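Local coordinates for oligopeptide-binding protein oppA (Lactococcus lactis subsp. cremoris, PDB 3FTO) that serves as the peptide-binding component of the OppABCDF ABC transporter for oligopeptides, essential for uptake of peptides longer than three residues and for growth in milk, at residues M182-N187 with A476-Q481; F365-S370 with Y518-F523; Q48-L53 with K206-S211. All coordinates share one frame; numbering follows the deposited sequence.

Contact 1: M182-N187 with A476-Q481; sequences MTQSGN and ASEPSQ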
loop_
_atom_site.group_PDB
_atom_site.type_symbol
_atom_site.label_atom_id
_atom_site.label_comp_id
_atom_site.label_asym_id
_atom_site.label_seq_id
_atom_site.Cartn_x
_atom_site.Cartn_y
_atom_site.Cartn_z
HETATM N N MSE A 182 0.286 7.456 -14.759
HETATM C CA MSE A 182 0.455 6.335 -15.660
HETATM C C MSE A 182 1.915 5.911 -15.857
HETATM O O MSE A 182 2.183 4.894 -16.463
HETATM C CB MSE A 182 -0.206 6.618 -17.009
HETATM C CG MSE A 182 -1.734 6.600 -17.063
HETATM SE SE MSE A 182 -2.295 7.083 -18.811
HETATM C CE MSE A 182 -4.114 6.745 -18.783
ATOM N N THR A 183 2.841 6.714 -15.367
ATOM C CA THR A 183 4.254 6.384 -15.400
ATOM C C THR A 183 4.679 5.709 -14.111
ATOM O O THR A 183 5.824 5.405 -13.915
ATOM C CB THR A 183 5.163 7.589 -15.641
ATOM O OG1 THR A 183 4.810 8.647 -14.768
ATOM C CG2 THR A 183 5.113 8.026 -17.045
ATOM N N GLN A 184 3.723 5.501 -13.236
ATOM C CA GLN A 184 3.941 4.828 -11.987
ATOM C C GLN A 184 3.259 3.497 -12.062
ATOM O O GLN A 184 2.173 3.384 -12.545
ATOM C CB GLN A 184 3.350 5.592 -10.799
ATOM C CG GLN A 184 4.003 6.881 -10.440
ATOM C CD GLN A 184 5.378 6.718 -9.826
ATOM O OE1 GLN A 184 6.340 7.174 -10.364
ATOM N NE2 GLN A 184 5.453 6.084 -8.704
ATOM N N SER A 185 3.925 2.494 -11.547
ATOM C CA SER A 185 3.326 1.211 -11.348
ATOM C C SER A 185 2.242 1.340 -10.293
ATOM O O SER A 185 2.343 2.155 -9.424
ATOM C CB SER A 185 4.387 0.233 -10.908
ATOM O OG SER A 185 3.879 -1.042 -10.708
ATOM N N GLY A 186 1.203 0.521 -10.393
ATOM C CA GLY A 186 0.042 0.615 -9.540
ATOM C C GLY A 186 -0.872 1.790 -9.786
ATOM O O GLY A 186 -1.551 2.184 -8.889
ATOM N N ASN A 187 -0.848 2.376 -10.977
ATOM C CA ASN A 187 -1.743 3.469 -11.333
ATOM C C ASN A 187 -3.219 3.118 -11.423
ATOM O O ASN A 187 -4.053 3.916 -11.114
ATOM C CB ASN A 187 -1.265 4.290 -12.553
ATOM C CG ASN A 187 -1.248 3.511 -13.834
ATOM O OD1 ASN A 187 -2.258 3.235 -14.399
ATOM N ND2 ASN A 187 -0.083 3.156 -14.282
ATOM N N ALA A 476 -0.530 3.018 -2.554
ATOM C CA ALA A 476 -0.140 2.349 -3.767
ATOM C C ALA A 476 1.096 2.979 -4.345
ATOM O O ALA A 476 1.511 4.023 -3.934
ATOM C CB ALA A 476 -1.254 2.372 -4.779
ATOM N N SER A 477 1.658 2.302 -5.317
ATOM C CA SER A 477 2.875 2.729 -5.949
ATOM C C SER A 477 2.661 4.072 -6.621
ATOM O O SER A 477 3.544 4.874 -6.639
ATOM C CB SER A 477 3.395 1.669 -6.905
ATOM O OG SER A 477 4.050 0.663 -6.217
ATOM N N GLU A 478 1.463 4.293 -7.145
ATOM C CA GLU A 478 0.980 5.620 -7.440
ATOM C C GLU A 478 0.132 6.089 -6.246
ATOM O O GLU A 478 -0.962 5.623 -6.023
ATOM C CB GLU A 478 0.216 5.612 -8.756
ATOM C CG GLU A 478 -0.743 6.742 -9.012
ATOM C CD GLU A 478 -0.102 8.114 -9.166
ATOM O OE1 GLU A 478 1.111 8.250 -9.058
ATOM O OE2 GLU A 478 -0.841 9.062 -9.407
ATOM N N PRO A 479 0.685 7.001 -5.467
ATOM C CA PRO A 479 0.119 7.358 -4.173
ATOM C C PRO A 479 -0.982 8.387 -4.264
ATOM O O PRO A 479 -0.891 9.423 -3.662
ATOM C CB PRO A 479 1.317 7.934 -3.433
ATOM C CG PRO A 479 2.187 8.403 -4.466
ATOM C CD PRO A 479 1.929 7.713 -5.724
ATOM N N SER A 480 -2.023 8.051 -5.011
ATOM C CA SER A 480 -3.144 8.923 -5.295
ATOM C C SER A 480 -3.920 9.263 -4.061
ATOM O O SER A 480 -4.194 8.431 -3.258
ATOM C CB SER A 480 -4.046 8.295 -6.352
ATOM O OG SER A 480 -5.304 8.895 -6.406
ATOM N N GLN A 481 -4.245 10.527 -3.931
ATOM C CA GLN A 481 -5.004 11.027 -2.810
ATOM C C GLN A 481 -6.480 11.038 -3.104
ATOM O O GLN A 481 -7.249 11.331 -2.243
ATOM C CB GLN A 481 -4.499 12.399 -2.422
ATOM C CG GLN A 481 -3.032 12.428 -2.249
ATOM C CD GLN A 481 -2.563 11.610 -1.068
ATOM O OE1 GLN A 481 -2.013 10.555 -1.230
ATOM N NE2 GLN A 481 -2.774 12.105 0.107
HETATM O O HOH W 1 -2.882 4.573 -7.363
#
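Gly-186 and Ser-477 bring the two loop backbones to 5.0 Å between CA atoms, and Asn-187 and Glu-478 follow at 5.2 Å, close but without strand pairing. The loop after strand 170-174, of an antiparallel four-strand sheet, meets the loop after strand 468-474, of the nine-strand sheet, consistent with a contact between the two lobes of a family 5 solute-binding protein. The first loop contains a type II beta turn from Gln-184 to Asn-187; the second has an inverse gamma turn centred on Pro-479. Gln-184 NE2 donates to Ser-477 O at 3.1 Å, the acceptor lying in the amide plane while the donor stands 40° out of the carbonyl plane. The same NE2 donates to Gly-78 O, so two carbonyls fix the amide's rotation. Gln-184 CB rests on Glu-478 CB at 3.7 Å, and the two side chains cross at about a right angle. A chi1 of 160° and a bend at chi2 lay Glu-478 OE1 alongside Gln-184 CG; Arg-519 meets its charge in a salt bridge. A water bridges the loops, donating to Gly-186 O and Glu-478 O. Within the first turn, Asn-187 ND2 donates to Gln-184 O at 2.9 Å.

Contact 2: F365-S370 with Y518-F523; sequences FKQFTS and YRKAAF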
loop_
_atom_site.group_PDB
_atom_site.type_symbol
_atom_site.label_atom_id
_atom_site.label_comp_id
_atom_site.label_asym_id
_atom_site.label_seq_id
_atom_site.Cartn_x
_atom_site.Cartn_y
_atom_site.Cartn_z
ATOM N N PHE A 365 8.555 7.754 -1.456
ATOM C CA PHE A 365 8.041 8.327 -2.673
ATOM C C PHE A 365 8.857 9.579 -2.956
ATOM O O PHE A 365 8.413 10.668 -2.709
ATOM C CB PHE A 365 6.579 8.698 -2.522
ATOM C CG PHE A 365 5.666 7.538 -2.354
ATOM C CD1 PHE A 365 5.139 6.897 -3.436
ATOM C CD2 PHE A 365 5.301 7.110 -1.114
ATOM C CE1 PHE A 365 4.304 5.837 -3.278
ATOM C CE2 PHE A 365 4.469 6.070 -0.968
ATOM C CZ PHE A 365 3.966 5.436 -2.058
ATOM N N LYS A 366 10.053 9.392 -3.501
ATOM C CA LYS A 366 11.083 10.405 -3.594
ATOM C C LYS A 366 10.643 11.599 -4.407
ATOM O O LYS A 366 10.994 12.716 -4.131
ATOM C CB LYS A 366 12.320 9.811 -4.253
ATOM C CG LYS A 366 13.054 8.771 -3.451
ATOM C CD LYS A 366 13.777 7.756 -4.319
ATOM C CE LYS A 366 15.263 7.850 -4.143
ATOM N NZ LYS A 366 15.749 7.018 -3.031
ATOM N N GLN A 367 9.872 11.317 -5.428
ATOM C CA GLN A 367 9.421 12.298 -6.358
ATOM C C GLN A 367 8.069 12.932 -6.019
ATOM O O GLN A 367 7.586 13.739 -6.763
ATOM C CB GLN A 367 9.412 11.689 -7.761
ATOM C CG GLN A 367 10.533 12.182 -8.698
ATOM C CD GLN A 367 11.920 12.170 -8.077
ATOM O OE1 GLN A 367 12.421 13.184 -7.630
ATOM N NE2 GLN A 367 12.536 11.015 -8.049
ATOM N N PHE A 368 7.458 12.543 -4.908
ATOM C CA PHE A 368 6.207 13.134 -4.466
ATOM C C PHE A 368 6.220 13.803 -3.087
ATOM O O PHE A 368 5.196 14.127 -2.557
ATOM C CB PHE A 368 5.054 12.135 -4.560
ATOM C CG PHE A 368 5.045 11.330 -5.818
ATOM C CD1 PHE A 368 4.625 11.867 -6.986
ATOM C CD2 PHE A 368 5.482 10.037 -5.828
ATOM C CE1 PHE A 368 4.626 11.144 -8.127
ATOM C CE2 PHE A 368 5.490 9.315 -6.976
ATOM C CZ PHE A 368 5.054 9.869 -8.126
ATOM N N THR A 369 7.376 13.965 -2.487
ATOM C CA THR A 369 7.450 14.552 -1.177
ATOM C C THR A 369 8.815 15.130 -0.891
ATOM O O THR A 369 9.700 15.014 -1.680
ATOM C CB THR A 369 6.958 13.609 -0.049
ATOM O OG1 THR A 369 6.815 14.354 1.164
ATOM C CG2 THR A 369 7.899 12.454 0.147
ATOM N N SER A 370 8.926 15.775 0.252
ATOM C CA SER A 370 10.158 16.336 0.720
ATOM C C SER A 370 10.199 16.421 2.243
ATOM O O SER A 370 9.186 16.561 2.873
ATOM C CB SER A 370 10.332 17.718 0.113
ATOM O OG SER A 370 11.601 18.198 0.392
ATOM N N TYR A 518 7.217 19.431 -12.184
ATOM C CA TYR A 518 5.947 20.081 -11.932
ATOM C C TYR A 518 5.052 19.255 -11.013
ATOM O O TYR A 518 4.472 19.781 -10.091
ATOM C CB TYR A 518 5.227 20.339 -13.266
ATOM C CG TYR A 518 3.920 21.084 -13.173
ATOM C CD1 TYR A 518 3.855 22.436 -13.435
ATOM C CD2 TYR A 518 2.760 20.442 -12.808
ATOM C CE1 TYR A 518 2.694 23.118 -13.330
ATOM C CE2 TYR A 518 1.598 21.103 -12.704
ATOM C CZ TYR A 518 1.555 22.454 -12.962
ATOM O OH TYR A 518 0.366 23.107 -12.854
ATOM N N ARG A 519 4.963 17.959 -11.269
ATOM C CA ARG A 519 4.190 17.060 -10.445
ATOM C C ARG A 519 4.704 16.951 -9.015
ATOM O O ARG A 519 3.935 16.926 -8.095
ATOM C CB ARG A 519 4.036 15.693 -11.099
ATOM C CG ARG A 519 3.073 14.798 -10.384
ATOM C CD ARG A 519 2.110 14.042 -11.232
ATOM N NE ARG A 519 2.161 12.646 -10.897
ATOM C CZ ARG A 519 1.156 11.868 -10.528
ATOM N NH1 ARG A 519 -0.074 12.291 -10.435
ATOM N NH2 ARG A 519 1.423 10.626 -10.251
ATOM N N LYS A 520 6.010 16.936 -8.833
ATOM C CA LYS A 520 6.556 16.890 -7.501
ATOM C C LYS A 520 6.166 18.117 -6.716
ATOM O O LYS A 520 5.751 18.024 -5.601
ATOM C CB LYS A 520 8.060 16.712 -7.527
ATOM C CG LYS A 520 8.661 16.751 -6.193
ATOM C CD LYS A 520 10.098 16.507 -6.230
ATOM C CE LYS A 520 10.567 16.112 -4.887
ATOM N NZ LYS A 520 11.990 16.260 -4.698
ATOM N N ALA A 521 6.254 19.262 -7.349
ATOM C CA ALA A 521 5.892 20.522 -6.734
ATOM C C ALA A 521 4.422 20.596 -6.353
ATOM O O ALA A 521 4.085 21.135 -5.345
ATOM C CB ALA A 521 6.290 21.684 -7.625
ATOM N N ALA A 522 3.572 20.048 -7.198
ATOM C CA ALA A 522 2.168 19.890 -6.928
ATOM C C ALA A 522 1.888 18.977 -5.740
ATOM O O ALA A 522 1.111 19.300 -4.918
ATOM C CB ALA A 522 1.463 19.386 -8.155
ATOM N N PHE A 523 2.553 17.847 -5.659
ATOM C CA PHE A 523 2.420 16.989 -4.511
ATOM C C PHE A 523 2.908 17.661 -3.251
ATOM O O PHE A 523 2.318 17.526 -2.220
ATOM C CB PHE A 523 3.118 15.655 -4.727
ATOM C CG PHE A 523 2.251 14.603 -5.326
ATOM C CD1 PHE A 523 1.439 13.837 -4.543
ATOM C CD2 PHE A 523 2.255 14.374 -6.670
ATOM C CE1 PHE A 523 0.665 12.890 -5.074
ATOM C CE2 PHE A 523 1.468 13.421 -7.199
ATOM C CZ PHE A 523 0.672 12.678 -6.399
#
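The Phe-523 ring receives Phe-368 over one face and has Arg-519 O at its edge, in plane; the Phe-368 ring has Phe-365 CB at its own edge. The two phenylalanines make an edge-to-face pair, with centroids 4.8 Å apart and planes at 63°, and the edge of Phe-368 supplies the approach: its CD1 lies 3.5 Å from Phe-523 CD2, offset toward the rim of that ring. Phe-368 CB adds a CH-pi contact to the same ring, 23° off the normal, so both the methylene and the ring edge use one aromatic surface. Phe-523 CE2 in turn sits over the centre of one face of the Arg-519 guanidinium, whose NH1 also bonds Ile-508 O while NH2 faces Glu-478. Phe-368 CE1 comes within 3.9 Å of Arg-519 NH2, the ring and guanidinium planes being almost perpendicular. Along the solvent side Lys-520 runs out straight through all its torsions; its CB and CG pass Gln-367 O, and CE lies 3.5 Å from both Lys-366 O and Thr-369 O. Gln-527, farther along the helix, donates to Phe-368 O and bonds Thr-369 OG1. The type I turn from Phe-365 to Phe-368, in the loop between strand 354-356 and helix 381-389, thus packs against helix 516-533, which is backed by helix 499-508 through Ala-522 and Phe-523 on Ile-508.

Contact 3: Q48-L53 with K206-S211; sequences QWLSGL and KDLASS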
loop_
_atom_site.group_PDB
_atom_site.type_symbol
_atom_site.label_atom_id
_atom_site.label_comp_id
_atom_site.label_asym_id
_atom_site.label_seq_id
_atom_site.Cartn_x
_atom_site.Cartn_y
_atom_site.Cartn_z
ATOM N N GLN A 48 -4.044 -18.431 -5.649
ATOM C CA GLN A 48 -4.561 -18.047 -6.944
ATOM C C GLN A 48 -3.508 -17.311 -7.752
ATOM O O GLN A 48 -3.172 -16.181 -7.472
ATOM C CB GLN A 48 -5.835 -17.207 -6.809
ATOM C CG GLN A 48 -6.385 -16.683 -8.118
ATOM C CD GLN A 48 -6.629 -17.767 -9.125
ATOM O OE1 GLN A 48 -6.079 -17.751 -10.200
ATOM N NE2 GLN A 48 -7.456 -18.711 -8.773
ATOM N N TRP A 49 -3.003 -17.990 -8.756
ATOM C CA TRP A 49 -1.993 -17.470 -9.648
ATOM C C TRP A 49 -2.440 -16.321 -10.547
ATOM O O TRP A 49 -1.628 -15.538 -10.922
ATOM C CB TRP A 49 -1.214 -18.593 -10.360
ATOM C CG TRP A 49 -0.539 -19.490 -9.379
ATOM C CD1 TRP A 49 -1.055 -20.585 -8.812
ATOM C CD2 TRP A 49 0.745 -19.321 -8.803
ATOM N NE1 TRP A 49 -0.192 -21.126 -7.943
ATOM C CE2 TRP A 49 0.933 -20.369 -7.910
ATOM C CE3 TRP A 49 1.755 -18.393 -8.963
ATOM C CZ2 TRP A 49 2.081 -20.510 -7.167
ATOM C CZ3 TRP A 49 2.896 -18.546 -8.239
ATOM C CH2 TRP A 49 3.053 -19.588 -7.354
ATOM N N LEU A 50 -3.720 -16.228 -10.885
ATOM C CA LEU A 50 -4.207 -15.091 -11.671
ATOM C C LEU A 50 -4.446 -13.878 -10.795
ATOM O O LEU A 50 -5.073 -13.975 -9.770
ATOM C CB LEU A 50 -5.453 -15.423 -12.450
ATOM C CG LEU A 50 -5.395 -16.682 -13.274
ATOM C CD1 LEU A 50 -6.623 -16.865 -14.060
ATOM C CD2 LEU A 50 -4.180 -16.686 -14.126
ATOM N N SER A 51 -3.925 -12.740 -11.210
ATOM C CA SER A 51 -4.041 -11.525 -10.433
ATOM C C SER A 51 -5.473 -11.040 -10.242
ATOM O O SER A 51 -5.824 -10.638 -9.172
ATOM C CB SER A 51 -3.162 -10.430 -11.019
ATOM O OG SER A 51 -2.949 -9.427 -10.082
ATOM N N GLY A 52 -6.289 -11.114 -11.280
ATOM C CA GLY A 52 -7.672 -10.715 -11.198
ATOM C C GLY A 52 -8.510 -11.513 -10.236
ATOM O O GLY A 52 -9.327 -10.978 -9.545
ATOM N N LEU A 53 -8.211 -12.793 -10.133
ATOM C CA LEU A 53 -8.924 -13.705 -9.254
ATOM C C LEU A 53 -8.434 -13.766 -7.823
ATOM O O LEU A 53 -9.035 -14.393 -7.009
ATOM C CB LEU A 53 -8.886 -15.094 -9.839
ATOM C CG LEU A 53 -9.859 -15.374 -10.947
ATOM C CD1 LEU A 53 -10.111 -14.151 -11.733
ATOM C CD2 LEU A 53 -9.431 -16.499 -11.799
ATOM N N LYS A 206 -16.700 -19.676 -14.783
ATOM C CA LYS A 206 -17.189 -19.940 -13.447
ATOM C C LYS A 206 -16.259 -20.866 -12.679
ATOM O O LYS A 206 -16.189 -20.822 -11.483
ATOM C CB LYS A 206 -18.607 -20.474 -13.478
ATOM C CG LYS A 206 -18.742 -21.809 -14.083
ATOM C CD LYS A 206 -20.141 -22.291 -13.986
ATOM C CE LYS A 206 -20.967 -21.700 -15.058
ATOM N NZ LYS A 206 -22.403 -21.866 -14.853
ATOM N N ASP A 207 -15.507 -21.661 -13.418
ATOM C CA ASP A 207 -14.560 -22.607 -12.882
ATOM C C ASP A 207 -13.117 -22.160 -12.713
ATOM O O ASP A 207 -12.355 -22.888 -12.141
ATOM C CB ASP A 207 -14.502 -23.826 -13.784
ATOM C CG ASP A 207 -15.718 -24.667 -13.688
ATOM O OD1 ASP A 207 -16.283 -24.723 -12.597
ATOM O OD2 ASP A 207 -16.101 -25.258 -14.699
ATOM N N LEU A 208 -12.727 -21.019 -13.268
ATOM C CA LEU A 208 -11.318 -20.681 -13.426
ATOM C C LEU A 208 -10.558 -20.543 -12.115
ATOM O O LEU A 208 -9.487 -21.077 -11.956
ATOM C CB LEU A 208 -11.151 -19.443 -14.302
ATOM C CG LEU A 208 -9.742 -19.174 -14.803
ATOM C CD1 LEU A 208 -9.145 -20.369 -15.452
ATOM C CD2 LEU A 208 -9.668 -17.992 -15.727
ATOM N N ALA A 209 -11.183 -19.868 -11.174
ATOM C CA ALA A 209 -10.686 -19.672 -9.841
ATOM C C ALA A 209 -10.488 -20.946 -9.050
ATOM O O ALA A 209 -9.654 -20.992 -8.214
ATOM C CB ALA A 209 -11.546 -18.713 -9.086
ATOM N N SER A 210 -11.272 -21.976 -9.283
ATOM C CA SER A 210 -11.060 -23.198 -8.543
ATOM C C SER A 210 -10.275 -24.245 -9.308
ATOM O O SER A 210 -9.896 -25.238 -8.769
ATOM C CB SER A 210 -12.379 -23.745 -8.020
ATOM O OG SER A 210 -13.254 -24.016 -9.071
ATOM N N SER A 211 -9.999 -23.971 -10.559
ATOM C CA SER A 211 -9.279 -24.886 -11.407
ATOM C C SER A 211 -7.855 -25.132 -10.914
ATOM O O SER A 211 -7.232 -24.290 -10.319
ATOM C CB SER A 211 -9.291 -24.384 -12.838
ATOM O OG SER A 211 -8.418 -25.089 -13.652
#
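Leu-50 and Leu-208 meet methyl to methyl, CD1 to CD2 at 3.6 Å, where two loops, each with a short helix-like turn lacking regular bonds, pack together in the family 5 solute-binding fold. Segment 48-53 leads from strand 34-40 to helix 57-62; segment 206-211 lies between helix 197-200 and strand 224-230. One bump is Leu-208. A chi1 of -166° turns its CG away from its own N, and its CG and CD2 rest in the shallow groove over the touching methyls Leu-50 CD1 and Leu-53 CD2; the CG stands 4.0 Å from both. Leu-50 meets it at about a right angle, so the two branched ends cross instead of lying alongside each other. Leu-200, from helix 197-200, touches both Leu-50 and Leu-208 and carries the apolar patch on toward that helix. Leu-53 is the second bump: its CD2 settles against the backbone of Ala-209, 3.8 Å from N, and beside the Ala-209 methyl. That small methyl fits between Leu-53 and the amide of Gln-48, 4.1 Å from Leu-53 CD2 and equally far from Gln-48 NE2. A bend at chi2 (55°) folds the Gln-48 chain so that its amide serves both loops. On the far loop, NE2 donates to Thr-214 OG1 and lies 3.2 Å from Ala-209 O. Replacing Gln-48 by alanine would probably leave Leu-50 N and Thr-214 OG1 without these amide partners and open a gap beside the Ala-209 methyl. The loops are also joined by a backbone hydrogen bond between Trp-49 and Thr-214. On the near side of the amide, Gln-48 OE1 accepts from Leu-50 N at 2.9 Å, the N-H being directed in the carbonyl plane onto a lone pair.

Overall arrangement
Contacts 1 and 2 form one continuous region, their centres 13 Å apart, whereas contact 3 stands about 37 Å from contact 2, centre to centre, on the opposite side of the chain's centre. The salt bridge between Glu-478 and Arg-519 joins the first two; separately, Phe-365 packs on Ala-476 and Pro-479. Contact 1, nearest the chain's centre, is partly buried and relies on an amide-to-carbonyl bond and a bridging water. Contact 2, also partly buried, depends on aromatic packing. Contact 3 lies farthest out, yet four of its five touching residues are buried, chiefly leucines. Contacts 1 and 3 are loop on loop, their loops 182-187 and 206-211 lying before and after helix 197-200; contact 2 is loop on helix.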